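Local coordinates for protein xyloglucan-specific endo-beta-1,4-glucanase (Uncultured bacterium, PDB 4W88) that hydrolyses internal beta-1,4-glucosidic bonds of xyloglucan, acting as an endo-glucanase of glycoside hydrolase family 5, at residues D1-L9 / I212-V220. The protein carries 1 engineered substitution. Sequence-based numbering, arbitrary orientation.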
loop_
_atom_site.group_PDB
_atom_site.type_symbol
_atom_site.label_atom_id
_atom_site.label_comp_id
_atom_site.label_asym_id
_atom_site.label_seq_id
_atom_site.Cartn_x
_atom_site.Cartn_y
_atom_site.Cartn_z
ATOM N N ASP A 1 23.411 -7.987 -3.175
ATOM C CA ASP A 1 22.526 -8.951 -3.848
ATOM C C ASP A 1 21.155 -8.909 -3.172
ATOM O O ASP A 1 20.958 -9.416 -2.060
ATOM C CB ASP A 1 23.099 -10.365 -3.784
ATOM C CG ASP A 1 22.308 -11.347 -4.616
ATOM O OD1 ASP A 1 21.336 -10.916 -5.245
ATOM O OD2 ASP A 1 22.628 -12.547 -4.662
ATOM N N ARG A 2 20.220 -8.287 -3.858
ATOM C CA ARG A 2 18.811 -8.233 -3.431
ATOM C C ARG A 2 17.901 -9.162 -4.250
ATOM O O ARG A 2 16.668 -9.026 -4.262
ATOM C CB ARG A 2 18.349 -6.821 -3.567
ATOM C CG ARG A 2 19.144 -5.884 -2.672
ATOM C CD ARG A 2 18.814 -4.437 -2.942
ATOM N NE ARG A 2 19.696 -3.583 -2.144
ATOM C CZ ARG A 2 19.502 -3.272 -0.863
ATOM N NH1 ARG A 2 18.503 -3.766 -0.174
ATOM N NH2 ARG A 2 20.379 -2.512 -0.240
ATOM N N SER A 3 18.482 -10.157 -4.873
ATOM C CA SER A 3 17.723 -10.909 -5.846
ATOM C C SER A 3 16.629 -11.796 -5.190
ATOM O O SER A 3 15.645 -12.103 -5.835
ATOM C CB SER A 3 18.680 -11.710 -6.707
ATOM O OG SER A 3 19.327 -12.599 -5.893
ATOM N N ARG A 4 16.782 -12.205 -3.928
ATOM C CA ARG A 4 15.672 -12.875 -3.234
ATOM C C ARG A 4 14.348 -12.105 -3.248
ATOM O O ARG A 4 13.278 -12.665 -3.494
ATOM C CB ARG A 4 16.044 -13.131 -1.784
ATOM C CG ARG A 4 15.009 -13.918 -1.065
ATOM C CD ARG A 4 15.590 -14.680 0.122
ATOM N NE ARG A 4 14.483 -15.242 0.897
ATOM C CZ ARG A 4 13.791 -14.542 1.787
ATOM N NH1 ARG A 4 14.038 -13.274 1.910
ATOM N NH2 ARG A 4 12.761 -15.078 2.423
ATOM N N VAL A 5 14.434 -10.804 -3.026
ATOM C CA VAL A 5 13.237 -9.959 -3.020
ATOM C C VAL A 5 12.642 -9.908 -4.445
ATOM O O VAL A 5 11.456 -10.096 -4.635
ATOM C CB VAL A 5 13.504 -8.535 -2.556
ATOM C CG1 VAL A 5 12.232 -7.707 -2.645
ATOM C CG2 VAL A 5 14.054 -8.532 -1.140
ATOM N N PHE A 6 13.486 -9.727 -5.441
ATOM C CA PHE A 6 13.024 -9.743 -6.851
ATOM C C PHE A 6 12.362 -11.077 -7.196
ATOM O O PHE A 6 11.293 -11.102 -7.818
ATOM C CB PHE A 6 14.167 -9.432 -7.810
ATOM C CG PHE A 6 14.592 -7.983 -7.831
ATOM C CD1 PHE A 6 13.792 -6.996 -8.359
ATOM C CD2 PHE A 6 15.851 -7.605 -7.361
ATOM C CE1 PHE A 6 14.215 -5.671 -8.398
ATOM C CE2 PHE A 6 16.258 -6.275 -7.373
ATOM C CZ PHE A 6 15.471 -5.304 -7.931
ATOM N N ASP A 7 12.930 -12.185 -6.728
ATOM C CA ASP A 7 12.308 -13.474 -7.014
ATOM C C ASP A 7 10.966 -13.636 -6.408
ATOM O O ASP A 7 10.061 -14.077 -7.089
ATOM C CB ASP A 7 13.176 -14.624 -6.521
ATOM C CG ASP A 7 14.398 -14.755 -7.329
ATOM O OD1 ASP A 7 14.580 -14.154 -8.442
ATOM O OD2 ASP A 7 15.211 -15.605 -6.895
ATOM N N ILE A 8 10.824 -13.229 -5.145
ATOM C CA ILE A 8 9.511 -13.283 -4.502
ATOM C C ILE A 8 8.494 -12.445 -5.263
ATOM O O ILE A 8 7.435 -12.954 -5.626
ATOM C CB ILE A 8 9.589 -12.860 -3.025
ATOM C CG1 ILE A 8 10.325 -13.947 -2.240
ATOM C CG2 ILE A 8 8.233 -12.654 -2.438
ATOM C CD1 ILE A 8 10.804 -13.520 -0.870
ATOM N N LEU A 9 8.823 -11.177 -5.537
ATOM C CA LEU A 9 7.874 -10.290 -6.202
ATOM C C LEU A 9 7.516 -10.797 -7.613
ATOM O O LEU A 9 6.409 -10.514 -8.075
ATOM C CB LEU A 9 8.459 -8.894 -6.301
ATOM C CG LEU A 9 8.660 -8.174 -4.959
ATOM C CD1 LEU A 9 9.476 -6.894 -5.125
ATOM C CD2 LEU A 9 7.308 -7.866 -4.288
ATOM N N ILE A 212 18.789 4.144 1.518
ATOM C CA ILE A 212 18.507 2.758 1.196
ATOM C C ILE A 212 19.166 1.882 2.260
ATOM O O ILE A 212 20.386 1.842 2.382
ATOM C CB ILE A 212 19.088 2.388 -0.176
ATOM C CG1 ILE A 212 18.603 3.366 -1.261
ATOM C CG2 ILE A 212 18.823 0.926 -0.508
ATOM C CD1 ILE A 212 17.111 3.439 -1.401
ATOM N N PRO A 213 18.382 1.092 2.987
ATOM C CA PRO A 213 18.986 0.211 3.973
ATOM C C PRO A 213 19.962 -0.805 3.406
ATOM O O PRO A 213 19.775 -1.317 2.298
ATOM C CB PRO A 213 17.782 -0.545 4.514
ATOM C CG PRO A 213 16.614 0.344 4.238
ATOM C CD PRO A 213 16.928 0.889 2.923
ATOM N N SER A 214 21.004 -1.104 4.185
ATOM C CA SER A 214 21.894 -2.192 3.800
ATOM C C SER A 214 21.196 -3.577 3.910
ATOM O O SER A 214 21.662 -4.582 3.303
ATOM C CB SER A 214 23.225 -2.102 4.568
ATOM O OG SER A 214 22.901 -2.189 5.945
ATOM N N ASP A 215 20.089 -3.692 4.637
ATOM C CA ASP A 215 19.365 -4.980 4.740
ATOM C C ASP A 215 18.986 -5.408 3.315
ATOM O O ASP A 215 18.398 -4.637 2.568
ATOM C CB ASP A 215 18.151 -4.753 5.604
ATOM C CG ASP A 215 17.382 -5.991 5.932
ATOM O OD1 ASP A 215 16.980 -6.734 5.031
ATOM O OD2 ASP A 215 17.072 -6.134 7.117
ATOM N N PRO A 216 19.327 -6.642 2.957
ATOM C CA PRO A 216 19.114 -7.085 1.545
ATOM C C PRO A 216 17.691 -7.507 1.237
ATOM O O PRO A 216 17.369 -7.772 0.076
ATOM C CB PRO A 216 20.049 -8.286 1.427
ATOM C CG PRO A 216 20.136 -8.817 2.840
ATOM C CD PRO A 216 20.045 -7.646 3.771
ATOM N N ASN A 217 16.866 -7.579 2.290
ATOM C CA ASN A 217 15.478 -8.039 2.184
ATOM C C ASN A 217 14.443 -6.941 2.368
ATOM O O ASN A 217 13.432 -7.120 3.074
ATOM C CB ASN A 217 15.216 -9.235 3.100
ATOM C CG ASN A 217 16.000 -10.450 2.640
ATOM O OD1 ASN A 217 15.887 -10.881 1.527
ATOM N ND2 ASN A 217 16.798 -10.995 3.505
ATOM N N ILE A 218 14.668 -5.867 1.618
ATOM C CA ILE A 218 13.755 -4.761 1.605
ATOM C C ILE A 218 13.278 -4.434 0.212
ATOM O O ILE A 218 13.866 -4.840 -0.817
ATOM C CB ILE A 218 14.344 -3.520 2.300
ATOM C CG1 ILE A 218 15.527 -2.936 1.531
ATOM C CG2 ILE A 218 14.705 -3.847 3.710
ATOM C CD1 ILE A 218 15.146 -2.010 0.380
ATOM N N ALA A 219 12.182 -3.681 0.168
ATOM C CA ALA A 219 11.709 -3.054 -1.080
ATOM C C ALA A 219 11.220 -1.652 -0.722
ATOM O O ALA A 219 10.941 -1.368 0.439
ATOM C CB ALA A 219 10.562 -3.877 -1.740
ATOM N N VAL A 220 11.098 -0.832 -1.750
ATOM C CA VAL A 220 10.617 0.530 -1.641
ATOM C C VAL A 220 9.205 0.658 -2.303
ATOM O O VAL A 220 9.032 0.274 -3.465
ATOM C CB VAL A 220 11.563 1.545 -2.263
ATOM C CG1 VAL A 220 10.967 2.957 -2.137
ATOM C CG2 VAL A 220 12.939 1.444 -1.591
HETATM O O HOH W 1 16.487 -5.515 -1.033
#
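Arg2, the N-cap residue of helix 3-9, reaches into the loop 212-217. Its CB and CG pass the carbonyl of Pro216, with Arg2 CG 3.8 Å from Pro216 O. CG stands anti to the carbonyl carbon (chi1 -62°), and the extended chain carries the guanidinium past Pro216 to two further carbonyls. At the tip, Arg2 NH2 donates to Pro213 O at 2.9 Å. This bond is nearly straight (162°) and lies in both the guanidinium and carbonyl planes. Arg2 NH1 donates to Asp215 O, also at 2.9 Å, but more bent (132°), and lies 3.5 Å from Ile218 CG1. A water accepts from NH1 and donates to Pro216 O and Ile218 O. Ile212 CG2 sits over one guanidinium face, 3.8 Å from Arg2 NH2. Cutting Arg2 back to an alanine is likely to leave the carbonyls of Pro213 and Asp215 without this donor and the water less firmly placed. Val5 CG2 packs 3.6 Å from Asn217 CA. Arg4 NH1 bonds weakly to Asn217 OD1 and also to Asp190 O. Asp215 OD1 accepts from Asn217 N in an Asx turn; OD2 pairs with Arg182 of helix 164-182. The N-terminal helix lies at the start of strand 218-223, at the N-terminal end of the TIM barrel, where Val5 touches Pro266 ahead of strand 267-272.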